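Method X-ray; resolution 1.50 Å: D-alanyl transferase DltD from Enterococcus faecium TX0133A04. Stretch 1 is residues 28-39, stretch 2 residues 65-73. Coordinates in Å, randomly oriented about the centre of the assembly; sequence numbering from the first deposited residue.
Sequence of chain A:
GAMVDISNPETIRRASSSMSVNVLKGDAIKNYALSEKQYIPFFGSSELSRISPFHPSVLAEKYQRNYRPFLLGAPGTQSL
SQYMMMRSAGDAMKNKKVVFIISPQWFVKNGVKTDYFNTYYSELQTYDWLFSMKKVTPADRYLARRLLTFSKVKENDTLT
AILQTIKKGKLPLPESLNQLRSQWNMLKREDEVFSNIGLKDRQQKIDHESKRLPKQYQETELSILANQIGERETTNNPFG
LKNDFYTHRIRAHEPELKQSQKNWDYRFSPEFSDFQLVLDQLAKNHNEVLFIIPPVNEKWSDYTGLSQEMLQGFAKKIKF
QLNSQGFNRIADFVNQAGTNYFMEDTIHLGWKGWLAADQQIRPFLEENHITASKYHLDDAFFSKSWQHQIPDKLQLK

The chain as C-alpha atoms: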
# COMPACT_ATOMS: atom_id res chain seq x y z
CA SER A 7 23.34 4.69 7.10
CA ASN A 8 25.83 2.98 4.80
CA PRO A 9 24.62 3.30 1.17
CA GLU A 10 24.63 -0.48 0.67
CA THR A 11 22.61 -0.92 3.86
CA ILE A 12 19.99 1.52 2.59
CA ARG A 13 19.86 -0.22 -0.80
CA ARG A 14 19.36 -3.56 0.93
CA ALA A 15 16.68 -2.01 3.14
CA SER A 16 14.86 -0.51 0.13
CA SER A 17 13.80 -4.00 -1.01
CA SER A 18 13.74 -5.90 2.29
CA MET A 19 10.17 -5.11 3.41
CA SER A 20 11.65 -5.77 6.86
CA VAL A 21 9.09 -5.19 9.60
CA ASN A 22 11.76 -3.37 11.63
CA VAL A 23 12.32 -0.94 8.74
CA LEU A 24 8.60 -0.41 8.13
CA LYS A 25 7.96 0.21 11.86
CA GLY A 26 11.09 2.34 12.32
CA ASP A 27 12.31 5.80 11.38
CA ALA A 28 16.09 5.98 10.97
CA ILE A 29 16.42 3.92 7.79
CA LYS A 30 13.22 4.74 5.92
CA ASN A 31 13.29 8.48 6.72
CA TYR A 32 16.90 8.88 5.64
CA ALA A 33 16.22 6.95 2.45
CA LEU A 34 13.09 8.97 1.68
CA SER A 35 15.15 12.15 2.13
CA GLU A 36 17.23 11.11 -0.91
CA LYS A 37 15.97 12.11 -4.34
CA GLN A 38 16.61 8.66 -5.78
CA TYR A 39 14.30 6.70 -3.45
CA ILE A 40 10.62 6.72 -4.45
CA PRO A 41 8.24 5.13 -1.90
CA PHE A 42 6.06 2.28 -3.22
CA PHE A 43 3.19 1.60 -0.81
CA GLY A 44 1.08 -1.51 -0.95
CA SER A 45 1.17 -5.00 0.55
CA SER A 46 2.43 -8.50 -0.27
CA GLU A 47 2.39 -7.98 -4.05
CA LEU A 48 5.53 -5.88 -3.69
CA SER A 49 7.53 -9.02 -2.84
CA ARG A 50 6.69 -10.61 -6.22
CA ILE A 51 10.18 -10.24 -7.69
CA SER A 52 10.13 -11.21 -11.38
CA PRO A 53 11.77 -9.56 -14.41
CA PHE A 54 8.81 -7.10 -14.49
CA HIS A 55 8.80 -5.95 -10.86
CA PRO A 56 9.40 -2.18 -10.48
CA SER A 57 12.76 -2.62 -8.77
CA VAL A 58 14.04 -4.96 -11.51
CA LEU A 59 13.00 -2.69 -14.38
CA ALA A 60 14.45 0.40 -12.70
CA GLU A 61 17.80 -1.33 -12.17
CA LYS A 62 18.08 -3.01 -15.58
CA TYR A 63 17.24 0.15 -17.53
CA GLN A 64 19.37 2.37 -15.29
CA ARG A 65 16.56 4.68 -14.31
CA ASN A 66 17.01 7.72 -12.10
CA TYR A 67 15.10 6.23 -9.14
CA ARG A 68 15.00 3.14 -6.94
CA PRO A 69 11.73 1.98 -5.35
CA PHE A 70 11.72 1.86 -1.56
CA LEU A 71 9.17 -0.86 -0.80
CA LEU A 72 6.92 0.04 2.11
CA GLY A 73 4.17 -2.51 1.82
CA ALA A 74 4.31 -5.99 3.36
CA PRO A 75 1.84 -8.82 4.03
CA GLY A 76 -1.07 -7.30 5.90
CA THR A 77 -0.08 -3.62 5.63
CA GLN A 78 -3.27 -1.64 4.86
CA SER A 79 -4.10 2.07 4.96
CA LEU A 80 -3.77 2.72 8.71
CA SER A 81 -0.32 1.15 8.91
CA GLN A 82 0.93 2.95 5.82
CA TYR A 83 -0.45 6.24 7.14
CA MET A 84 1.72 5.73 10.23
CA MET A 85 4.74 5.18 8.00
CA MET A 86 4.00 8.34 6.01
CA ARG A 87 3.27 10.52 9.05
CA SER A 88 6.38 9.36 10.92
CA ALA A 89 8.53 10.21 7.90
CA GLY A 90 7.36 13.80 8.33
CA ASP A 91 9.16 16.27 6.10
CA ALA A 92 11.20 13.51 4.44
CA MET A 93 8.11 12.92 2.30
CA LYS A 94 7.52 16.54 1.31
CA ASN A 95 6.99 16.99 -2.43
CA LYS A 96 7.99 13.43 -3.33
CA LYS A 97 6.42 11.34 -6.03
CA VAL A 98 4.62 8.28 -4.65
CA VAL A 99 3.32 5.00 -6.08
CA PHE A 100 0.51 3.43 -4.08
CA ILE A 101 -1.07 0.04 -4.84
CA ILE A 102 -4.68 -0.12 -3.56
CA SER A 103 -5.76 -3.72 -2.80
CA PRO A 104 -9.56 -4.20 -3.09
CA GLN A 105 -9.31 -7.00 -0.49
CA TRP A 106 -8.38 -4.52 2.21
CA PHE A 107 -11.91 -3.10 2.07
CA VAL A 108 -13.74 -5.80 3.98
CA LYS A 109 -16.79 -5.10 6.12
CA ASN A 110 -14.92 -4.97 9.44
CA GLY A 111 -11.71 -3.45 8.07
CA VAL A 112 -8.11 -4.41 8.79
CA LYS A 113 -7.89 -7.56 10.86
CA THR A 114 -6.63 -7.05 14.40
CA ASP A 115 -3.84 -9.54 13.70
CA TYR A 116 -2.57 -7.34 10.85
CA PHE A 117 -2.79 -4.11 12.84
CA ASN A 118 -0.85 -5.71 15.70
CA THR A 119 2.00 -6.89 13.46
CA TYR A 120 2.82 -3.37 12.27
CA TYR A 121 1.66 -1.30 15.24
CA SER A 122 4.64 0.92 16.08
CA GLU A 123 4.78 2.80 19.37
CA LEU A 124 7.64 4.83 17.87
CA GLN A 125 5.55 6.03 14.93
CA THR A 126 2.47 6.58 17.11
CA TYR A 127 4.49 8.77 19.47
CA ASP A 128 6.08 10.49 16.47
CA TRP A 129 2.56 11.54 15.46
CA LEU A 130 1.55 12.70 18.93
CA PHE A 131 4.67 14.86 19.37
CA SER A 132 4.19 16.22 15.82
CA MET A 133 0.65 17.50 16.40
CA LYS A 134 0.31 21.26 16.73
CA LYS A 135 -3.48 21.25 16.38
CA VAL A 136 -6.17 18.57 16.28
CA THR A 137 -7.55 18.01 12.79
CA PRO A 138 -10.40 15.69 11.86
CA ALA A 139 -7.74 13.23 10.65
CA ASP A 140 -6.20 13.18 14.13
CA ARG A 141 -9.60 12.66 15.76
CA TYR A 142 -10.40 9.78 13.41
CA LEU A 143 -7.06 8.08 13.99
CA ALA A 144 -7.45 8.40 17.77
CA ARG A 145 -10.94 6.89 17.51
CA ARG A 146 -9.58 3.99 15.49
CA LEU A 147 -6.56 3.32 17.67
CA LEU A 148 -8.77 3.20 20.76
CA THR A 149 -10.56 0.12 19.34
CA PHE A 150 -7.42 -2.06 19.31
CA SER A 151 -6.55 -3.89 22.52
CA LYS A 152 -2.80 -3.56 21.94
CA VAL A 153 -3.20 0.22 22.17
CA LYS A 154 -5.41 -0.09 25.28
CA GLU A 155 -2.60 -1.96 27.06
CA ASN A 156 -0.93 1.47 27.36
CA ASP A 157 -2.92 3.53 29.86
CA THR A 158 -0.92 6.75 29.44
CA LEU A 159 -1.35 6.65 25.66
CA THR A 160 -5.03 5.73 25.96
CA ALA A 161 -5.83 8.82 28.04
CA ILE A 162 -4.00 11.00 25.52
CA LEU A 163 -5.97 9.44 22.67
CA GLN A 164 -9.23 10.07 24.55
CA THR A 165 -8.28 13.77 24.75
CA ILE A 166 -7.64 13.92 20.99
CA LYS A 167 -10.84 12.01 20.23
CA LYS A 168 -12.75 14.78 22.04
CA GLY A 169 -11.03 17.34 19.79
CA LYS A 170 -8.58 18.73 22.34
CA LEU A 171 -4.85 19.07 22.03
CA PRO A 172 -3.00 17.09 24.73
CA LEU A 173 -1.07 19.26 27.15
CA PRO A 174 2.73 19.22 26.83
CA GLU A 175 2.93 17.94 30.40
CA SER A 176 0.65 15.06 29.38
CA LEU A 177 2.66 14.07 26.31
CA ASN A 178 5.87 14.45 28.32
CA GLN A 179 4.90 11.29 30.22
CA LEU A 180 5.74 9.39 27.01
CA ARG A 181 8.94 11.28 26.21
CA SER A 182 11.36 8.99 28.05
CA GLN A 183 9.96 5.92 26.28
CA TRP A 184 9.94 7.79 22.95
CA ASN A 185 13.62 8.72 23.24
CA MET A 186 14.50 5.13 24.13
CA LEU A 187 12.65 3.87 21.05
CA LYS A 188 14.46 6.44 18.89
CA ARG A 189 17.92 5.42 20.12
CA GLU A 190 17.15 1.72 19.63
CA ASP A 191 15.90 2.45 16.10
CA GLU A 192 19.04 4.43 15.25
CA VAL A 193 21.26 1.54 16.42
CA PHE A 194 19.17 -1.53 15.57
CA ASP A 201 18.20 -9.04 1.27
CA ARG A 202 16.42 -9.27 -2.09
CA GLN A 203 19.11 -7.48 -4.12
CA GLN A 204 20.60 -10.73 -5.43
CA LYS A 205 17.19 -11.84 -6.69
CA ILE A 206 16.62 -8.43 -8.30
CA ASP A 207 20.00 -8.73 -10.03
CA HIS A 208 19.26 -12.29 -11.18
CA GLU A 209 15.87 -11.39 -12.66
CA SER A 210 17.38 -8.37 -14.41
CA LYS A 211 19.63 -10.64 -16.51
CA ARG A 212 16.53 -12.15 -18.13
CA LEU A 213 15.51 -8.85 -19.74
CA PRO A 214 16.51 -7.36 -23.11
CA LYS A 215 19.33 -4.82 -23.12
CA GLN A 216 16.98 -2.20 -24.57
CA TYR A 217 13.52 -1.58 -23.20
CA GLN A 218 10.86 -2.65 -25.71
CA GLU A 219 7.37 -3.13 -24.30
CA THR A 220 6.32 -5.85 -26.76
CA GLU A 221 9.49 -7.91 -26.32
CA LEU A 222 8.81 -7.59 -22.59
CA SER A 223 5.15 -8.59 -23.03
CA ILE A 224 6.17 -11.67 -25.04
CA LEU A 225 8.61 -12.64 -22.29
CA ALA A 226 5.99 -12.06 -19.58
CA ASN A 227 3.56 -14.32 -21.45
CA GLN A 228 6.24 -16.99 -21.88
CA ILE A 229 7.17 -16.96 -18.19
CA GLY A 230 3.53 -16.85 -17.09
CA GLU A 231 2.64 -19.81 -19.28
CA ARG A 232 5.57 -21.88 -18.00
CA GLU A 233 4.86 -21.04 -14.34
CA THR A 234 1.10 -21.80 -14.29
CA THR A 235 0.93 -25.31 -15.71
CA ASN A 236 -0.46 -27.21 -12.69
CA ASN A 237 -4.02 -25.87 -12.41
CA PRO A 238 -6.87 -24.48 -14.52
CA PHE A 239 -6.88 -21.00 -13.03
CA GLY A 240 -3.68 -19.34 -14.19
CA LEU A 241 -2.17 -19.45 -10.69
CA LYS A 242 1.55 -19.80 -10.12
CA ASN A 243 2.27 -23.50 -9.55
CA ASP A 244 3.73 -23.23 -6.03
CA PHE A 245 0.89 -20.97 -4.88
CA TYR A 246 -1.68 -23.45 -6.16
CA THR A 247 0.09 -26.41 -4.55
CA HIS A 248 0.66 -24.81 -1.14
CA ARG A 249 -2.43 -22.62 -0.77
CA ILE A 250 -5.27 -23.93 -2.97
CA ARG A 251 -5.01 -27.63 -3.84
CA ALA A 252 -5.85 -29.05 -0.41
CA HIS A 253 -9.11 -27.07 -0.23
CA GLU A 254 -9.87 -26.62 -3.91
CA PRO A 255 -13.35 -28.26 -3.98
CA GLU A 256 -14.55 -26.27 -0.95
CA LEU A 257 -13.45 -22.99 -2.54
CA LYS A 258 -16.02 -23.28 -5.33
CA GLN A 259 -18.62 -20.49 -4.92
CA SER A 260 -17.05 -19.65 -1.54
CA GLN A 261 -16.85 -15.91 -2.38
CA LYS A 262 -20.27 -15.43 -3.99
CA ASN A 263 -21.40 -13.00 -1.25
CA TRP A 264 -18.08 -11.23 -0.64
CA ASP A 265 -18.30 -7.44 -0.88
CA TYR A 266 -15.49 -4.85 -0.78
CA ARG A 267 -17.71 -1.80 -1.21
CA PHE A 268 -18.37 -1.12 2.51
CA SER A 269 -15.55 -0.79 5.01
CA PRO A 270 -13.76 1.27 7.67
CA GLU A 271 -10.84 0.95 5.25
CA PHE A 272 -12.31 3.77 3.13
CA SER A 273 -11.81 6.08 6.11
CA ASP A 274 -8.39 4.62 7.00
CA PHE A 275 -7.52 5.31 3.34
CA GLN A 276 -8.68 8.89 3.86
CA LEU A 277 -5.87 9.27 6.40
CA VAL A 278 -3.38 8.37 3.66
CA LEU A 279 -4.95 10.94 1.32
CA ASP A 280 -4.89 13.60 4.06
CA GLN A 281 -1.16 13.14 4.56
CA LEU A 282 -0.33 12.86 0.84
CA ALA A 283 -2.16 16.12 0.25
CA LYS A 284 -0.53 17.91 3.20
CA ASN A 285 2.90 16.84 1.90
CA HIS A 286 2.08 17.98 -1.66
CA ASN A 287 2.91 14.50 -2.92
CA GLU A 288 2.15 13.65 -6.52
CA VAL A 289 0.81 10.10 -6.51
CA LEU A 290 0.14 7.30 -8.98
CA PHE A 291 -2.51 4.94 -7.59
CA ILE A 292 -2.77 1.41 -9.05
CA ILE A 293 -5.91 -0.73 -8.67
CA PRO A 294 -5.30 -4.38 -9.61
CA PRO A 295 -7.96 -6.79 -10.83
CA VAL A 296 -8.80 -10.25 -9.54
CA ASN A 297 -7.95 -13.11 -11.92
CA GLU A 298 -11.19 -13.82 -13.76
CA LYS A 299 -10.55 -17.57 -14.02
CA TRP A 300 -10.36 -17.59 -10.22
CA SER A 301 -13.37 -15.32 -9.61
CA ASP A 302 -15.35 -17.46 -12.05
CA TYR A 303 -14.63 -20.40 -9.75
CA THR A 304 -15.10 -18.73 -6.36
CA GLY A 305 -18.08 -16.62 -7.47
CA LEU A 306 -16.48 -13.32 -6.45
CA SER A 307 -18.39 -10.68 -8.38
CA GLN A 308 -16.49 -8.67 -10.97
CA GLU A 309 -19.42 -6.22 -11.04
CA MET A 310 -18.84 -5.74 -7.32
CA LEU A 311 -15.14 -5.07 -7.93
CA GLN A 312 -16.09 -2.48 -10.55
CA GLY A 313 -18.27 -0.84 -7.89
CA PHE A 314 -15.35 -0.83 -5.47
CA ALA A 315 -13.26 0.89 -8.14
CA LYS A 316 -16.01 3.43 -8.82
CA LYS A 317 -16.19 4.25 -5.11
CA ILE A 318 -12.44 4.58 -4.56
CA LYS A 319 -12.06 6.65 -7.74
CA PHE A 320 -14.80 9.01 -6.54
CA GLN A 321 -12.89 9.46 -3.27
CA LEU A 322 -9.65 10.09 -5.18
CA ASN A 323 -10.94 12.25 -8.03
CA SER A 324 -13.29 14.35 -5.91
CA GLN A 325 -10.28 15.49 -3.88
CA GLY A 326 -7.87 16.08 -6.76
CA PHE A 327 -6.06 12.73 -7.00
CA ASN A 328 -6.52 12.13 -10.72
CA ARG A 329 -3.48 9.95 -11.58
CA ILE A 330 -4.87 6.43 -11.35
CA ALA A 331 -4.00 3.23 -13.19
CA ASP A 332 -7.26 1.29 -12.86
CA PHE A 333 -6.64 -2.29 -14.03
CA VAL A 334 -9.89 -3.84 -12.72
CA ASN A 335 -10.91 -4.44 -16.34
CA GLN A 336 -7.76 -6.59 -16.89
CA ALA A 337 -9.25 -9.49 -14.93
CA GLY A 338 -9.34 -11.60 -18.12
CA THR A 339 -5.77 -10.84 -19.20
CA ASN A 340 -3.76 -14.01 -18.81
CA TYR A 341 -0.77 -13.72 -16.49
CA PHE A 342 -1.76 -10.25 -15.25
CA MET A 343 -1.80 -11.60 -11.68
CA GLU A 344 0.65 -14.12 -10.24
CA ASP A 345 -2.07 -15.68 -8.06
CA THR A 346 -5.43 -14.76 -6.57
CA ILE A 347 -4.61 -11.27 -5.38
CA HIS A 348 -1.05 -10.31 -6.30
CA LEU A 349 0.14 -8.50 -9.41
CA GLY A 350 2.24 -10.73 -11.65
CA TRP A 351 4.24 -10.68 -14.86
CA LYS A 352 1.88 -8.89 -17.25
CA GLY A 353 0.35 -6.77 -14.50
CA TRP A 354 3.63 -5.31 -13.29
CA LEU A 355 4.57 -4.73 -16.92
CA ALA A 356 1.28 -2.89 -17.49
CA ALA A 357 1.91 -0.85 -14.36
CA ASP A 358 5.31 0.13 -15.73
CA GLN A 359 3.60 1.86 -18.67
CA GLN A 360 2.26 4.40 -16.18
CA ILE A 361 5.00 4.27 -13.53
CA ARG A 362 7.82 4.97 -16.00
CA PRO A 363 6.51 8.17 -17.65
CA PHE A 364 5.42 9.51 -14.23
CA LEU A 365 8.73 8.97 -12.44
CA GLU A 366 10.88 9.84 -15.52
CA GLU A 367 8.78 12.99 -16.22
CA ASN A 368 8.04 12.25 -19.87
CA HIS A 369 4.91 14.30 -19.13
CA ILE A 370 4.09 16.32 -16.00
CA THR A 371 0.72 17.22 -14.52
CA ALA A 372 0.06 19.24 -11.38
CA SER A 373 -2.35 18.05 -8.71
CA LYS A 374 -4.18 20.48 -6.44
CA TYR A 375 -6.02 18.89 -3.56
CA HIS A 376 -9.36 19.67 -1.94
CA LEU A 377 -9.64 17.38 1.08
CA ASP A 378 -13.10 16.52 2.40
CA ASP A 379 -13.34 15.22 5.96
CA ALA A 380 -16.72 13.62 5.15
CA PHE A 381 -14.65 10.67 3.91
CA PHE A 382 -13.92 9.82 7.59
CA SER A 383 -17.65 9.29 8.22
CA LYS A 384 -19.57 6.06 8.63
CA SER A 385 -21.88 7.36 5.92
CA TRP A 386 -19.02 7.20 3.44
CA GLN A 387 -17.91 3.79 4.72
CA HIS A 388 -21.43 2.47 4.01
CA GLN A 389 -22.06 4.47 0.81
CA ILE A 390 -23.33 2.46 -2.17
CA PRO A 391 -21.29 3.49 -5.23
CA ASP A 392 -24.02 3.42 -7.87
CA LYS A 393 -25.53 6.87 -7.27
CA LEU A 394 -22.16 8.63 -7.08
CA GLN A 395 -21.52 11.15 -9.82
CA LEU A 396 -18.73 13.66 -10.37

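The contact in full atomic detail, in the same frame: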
# COMPACT_ATOMS: atom_id res chain seq x y z
N ALA A 28 14.75 5.56 11.37
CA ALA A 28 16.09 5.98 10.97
C ALA A 28 16.39 5.61 9.52
O ALA A 28 16.87 6.44 8.74
CB ALA A 28 17.13 5.37 11.91
N ILE A 29 16.08 4.37 9.13
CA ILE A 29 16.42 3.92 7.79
C ILE A 29 15.48 4.52 6.76
O ILE A 29 15.91 5.18 5.80
CB ILE A 29 16.45 2.38 7.71
CG1 ILE A 29 17.62 1.84 8.54
CG2 ILE A 29 16.55 1.93 6.27
CD1 ILE A 29 17.65 0.32 8.65
N LYS A 30 14.17 4.32 6.94
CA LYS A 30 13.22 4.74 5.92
C LYS A 30 13.22 6.26 5.74
O LYS A 30 13.12 6.75 4.61
CB LYS A 30 11.82 4.19 6.23
CG LYS A 30 10.99 5.01 7.22
CD LYS A 30 9.68 4.29 7.53
CE LYS A 30 8.60 5.22 8.01
NZ LYS A 30 9.08 6.06 9.15
N ASN A 31 13.36 7.02 6.84
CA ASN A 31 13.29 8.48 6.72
C ASN A 31 14.53 9.04 6.04
O ASN A 31 14.45 9.98 5.25
CB ASN A 31 13.09 9.13 8.09
CG ASN A 31 11.77 8.76 8.74
OD1 ASN A 31 10.96 8.01 8.18
ND2 ASN A 31 11.54 9.29 9.92
N TYR A 32 15.70 8.49 6.36
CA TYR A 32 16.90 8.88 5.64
C TYR A 32 16.77 8.56 4.16
O TYR A 32 17.05 9.40 3.29
CB TYR A 32 18.12 8.17 6.22
CG TYR A 32 19.38 8.46 5.44
CD1 TYR A 32 19.97 9.71 5.50
CD2 TYR A 32 19.96 7.51 4.62
CE1 TYR A 32 21.12 9.99 4.79
CE2 TYR A 32 21.11 7.78 3.91
CZ TYR A 32 21.68 9.03 4.00
OH TYR A 32 22.82 9.30 3.29
N ALA A 33 16.33 7.34 3.85
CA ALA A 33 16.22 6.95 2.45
C ALA A 33 15.25 7.86 1.72
O ALA A 33 15.55 8.34 0.62
CB ALA A 33 15.77 5.50 2.36
N LEU A 34 14.08 8.11 2.32
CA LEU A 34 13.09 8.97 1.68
C LEU A 34 13.62 10.38 1.47
O LEU A 34 13.21 11.07 0.53
CB LEU A 34 11.80 8.97 2.50
CG LEU A 34 11.03 7.65 2.45
CD1 LEU A 34 9.91 7.60 3.47
CD2 LEU A 34 10.48 7.40 1.05
N SER A 35 14.56 10.83 2.32
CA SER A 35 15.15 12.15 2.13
C SER A 35 16.01 12.24 0.87
O SER A 35 16.29 13.36 0.42
CB SER A 35 15.97 12.58 3.36
OG SER A 35 17.29 12.06 3.37
N GLU A 36 16.43 11.11 0.30
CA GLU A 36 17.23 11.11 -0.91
C GLU A 36 16.33 11.15 -2.13
O GLU A 36 15.29 10.48 -2.19
CB GLU A 36 18.12 9.86 -0.98
CG GLU A 36 19.04 9.67 0.20
CD GLU A 36 19.94 8.46 0.05
OE1 GLU A 36 20.08 7.92 -1.07
OE2 GLU A 36 20.53 8.04 1.07
N LYS A 37 16.75 11.93 -3.13
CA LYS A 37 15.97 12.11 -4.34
C LYS A 37 15.72 10.79 -5.04
O LYS A 37 14.66 10.60 -5.65
CB LYS A 37 16.73 13.04 -5.29
CG LYS A 37 16.00 13.42 -6.57
CD LYS A 37 16.94 14.20 -7.49
CE LYS A 37 16.26 14.68 -8.77
NZ LYS A 37 15.61 16.01 -8.61
N GLN A 38 16.67 9.86 -4.95
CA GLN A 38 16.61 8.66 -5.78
C GLN A 38 15.55 7.68 -5.29
O GLN A 38 15.06 6.87 -6.09
CB GLN A 38 17.96 7.96 -5.82
CG GLN A 38 18.42 7.40 -4.49
CD GLN A 38 19.70 6.60 -4.58
OE1 GLN A 38 19.95 5.93 -5.58
NE2 GLN A 38 20.50 6.64 -3.53
N TYR A 39 15.21 7.70 -4.01
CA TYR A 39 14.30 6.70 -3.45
C TYR A 39 12.86 7.18 -3.53
O TYR A 39 12.49 8.21 -2.95
CB TYR A 39 14.67 6.35 -2.01
CG TYR A 39 15.86 5.44 -1.97
CD1 TYR A 39 15.77 4.13 -2.40
CD2 TYR A 39 17.09 5.90 -1.52
CE1 TYR A 39 16.86 3.30 -2.39
CE2 TYR A 39 18.18 5.08 -1.49
CZ TYR A 39 18.06 3.78 -1.94
OH TYR A 39 19.16 2.95 -1.92
N ARG A 65 17.41 3.52 -14.51
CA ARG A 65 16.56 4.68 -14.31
C ARG A 65 17.07 5.52 -13.14
O ARG A 65 17.87 5.08 -12.32
CB ARG A 65 15.12 4.23 -14.09
CG ARG A 65 14.59 3.37 -15.21
CD ARG A 65 13.10 3.12 -15.04
NE ARG A 65 12.61 2.32 -16.16
CZ ARG A 65 11.42 1.75 -16.22
NH1 ARG A 65 10.57 1.90 -15.22
NH2 ARG A 65 11.09 1.02 -17.27
N ASN A 66 16.55 6.73 -13.06
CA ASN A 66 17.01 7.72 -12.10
C ASN A 66 16.35 7.60 -10.73
O ASN A 66 16.40 8.55 -9.93
CB ASN A 66 16.78 9.12 -12.67
CG ASN A 66 17.61 10.18 -11.99
OD1 ASN A 66 18.74 9.93 -11.57
ND2 ASN A 66 17.06 11.39 -11.86
N TYR A 67 15.71 6.47 -10.44
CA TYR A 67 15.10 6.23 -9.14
C TYR A 67 15.29 4.77 -8.78
O TYR A 67 15.53 3.91 -9.64
CB TYR A 67 13.59 6.56 -9.12
CG TYR A 67 12.80 5.66 -10.03
CD1 TYR A 67 12.66 5.95 -11.37
CD2 TYR A 67 12.20 4.50 -9.54
CE1 TYR A 67 11.96 5.12 -12.22
CE2 TYR A 67 11.51 3.66 -10.38
CZ TYR A 67 11.40 3.98 -11.72
OH TYR A 67 10.70 3.16 -12.59
N ARG A 68 15.13 4.49 -7.48
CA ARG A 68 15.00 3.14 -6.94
C ARG A 68 13.77 3.07 -6.06
O ARG A 68 13.60 3.90 -5.14
CB ARG A 68 16.26 2.81 -6.14
CG ARG A 68 16.28 1.43 -5.53
CD ARG A 68 17.63 1.07 -4.89
NE ARG A 68 18.71 0.90 -5.86
CZ ARG A 68 19.64 1.82 -6.12
NH1 ARG A 68 19.63 2.99 -5.49
NH2 ARG A 68 20.58 1.57 -7.01
N PRO A 69 12.86 2.12 -6.28
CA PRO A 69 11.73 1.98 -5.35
C PRO A 69 12.22 1.67 -3.95
O PRO A 69 13.19 0.93 -3.75
CB PRO A 69 10.91 0.83 -5.94
CG PRO A 69 11.37 0.72 -7.37
CD PRO A 69 12.80 1.14 -7.38
N PHE A 70 11.55 2.25 -2.96
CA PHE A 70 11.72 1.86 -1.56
C PHE A 70 10.39 1.20 -1.18
O PHE A 70 9.35 1.86 -1.14
CB PHE A 70 12.06 3.05 -0.67
CG PHE A 70 12.64 2.63 0.63
CD1 PHE A 70 11.85 2.02 1.59
CD2 PHE A 70 13.99 2.82 0.90
CE1 PHE A 70 12.39 1.61 2.80
CE2 PHE A 70 14.54 2.40 2.10
CZ PHE A 70 13.73 1.80 3.06
N LEU A 71 10.41 -0.11 -0.96
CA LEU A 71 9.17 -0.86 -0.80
C LEU A 71 8.67 -0.75 0.63
O LEU A 71 9.35 -1.19 1.57
CB LEU A 71 9.40 -2.32 -1.18
CG LEU A 71 10.09 -2.57 -2.52
CD1 LEU A 71 10.24 -4.05 -2.75
CD2 LEU A 71 9.31 -1.93 -3.67
N LEU A 72 7.47 -0.21 0.79
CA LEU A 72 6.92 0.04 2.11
C LEU A 72 5.64 -0.73 2.39
O LEU A 72 5.07 -0.58 3.48
CB LEU A 72 6.71 1.55 2.32
CG LEU A 72 8.00 2.37 2.44
CD1 LEU A 72 7.68 3.86 2.44
CD2 LEU A 72 8.80 1.99 3.69
N GLY A 73 5.19 -1.54 1.49
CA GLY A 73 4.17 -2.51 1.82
C GLY A 73 4.76 -3.86 2.22
O GLY A 73 5.90 -4.17 1.90

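A strand often docks on a neighbouring segment by a few backbone contacts at one end and by a wedge of apolar side chains at the other, and this pair of stretches in DltD illustrates the principle. Together they bury 551 Å². The helix that begins at Ala28 runs nearly antiparallel to strand 68-71, at 154°, but the turn from Glu36 to Tyr39 redirects the chain so that Tyr39 forms a parallel bridge with Arg68.

Polar contacts concentrate at that bridge. Arg68 N donates to Gln38 O at 2.8 Å and 165°, a nearly straight bond that fixes the register. The same Gln38 O lies 3.1 Å from Tyr67 CA, and Tyr39 CA approaches Arg68 O at 3.3 Å, so CA-H...O contacts supplement the single backbone hydrogen bond. Side chains add a weak bond, Arg68 NH1 to Gln38 OE1 at 3.0 Å, with the glutamine oxygen at the edge of the guanidinium. The amide's two ends serve different partners: Gln38 NE2 donates to Glu36 OE1 at 2.8 Å, within its own stretch.

Aromatic and aliphatic packing follows. Arg68, extended through chi2, lays its methylene chain beside Tyr39, with Arg68 CD 3.4 Å from Tyr39 CE1; a long side chain can thus pack and still reach a polar partner. Phe70 turns its edge toward the face of Tyr39, the planes at 81° and the centroids 5.9 Å apart.

Phe70, buried and pointing toward the helix, gives up 109 Å², the largest share of any residue here. Ala33 CB sits 3.3 Å from Phe70 CE2, and its small side chain lets the ring come close to the helix. Ile29 CG2 meets Phe70 CZ at 4.3 Å, at the ring edge. Farther along, Leu34 CD1 and Leu72 CD1 touch loosely at 4.5 Å, extending the buried apolar layer.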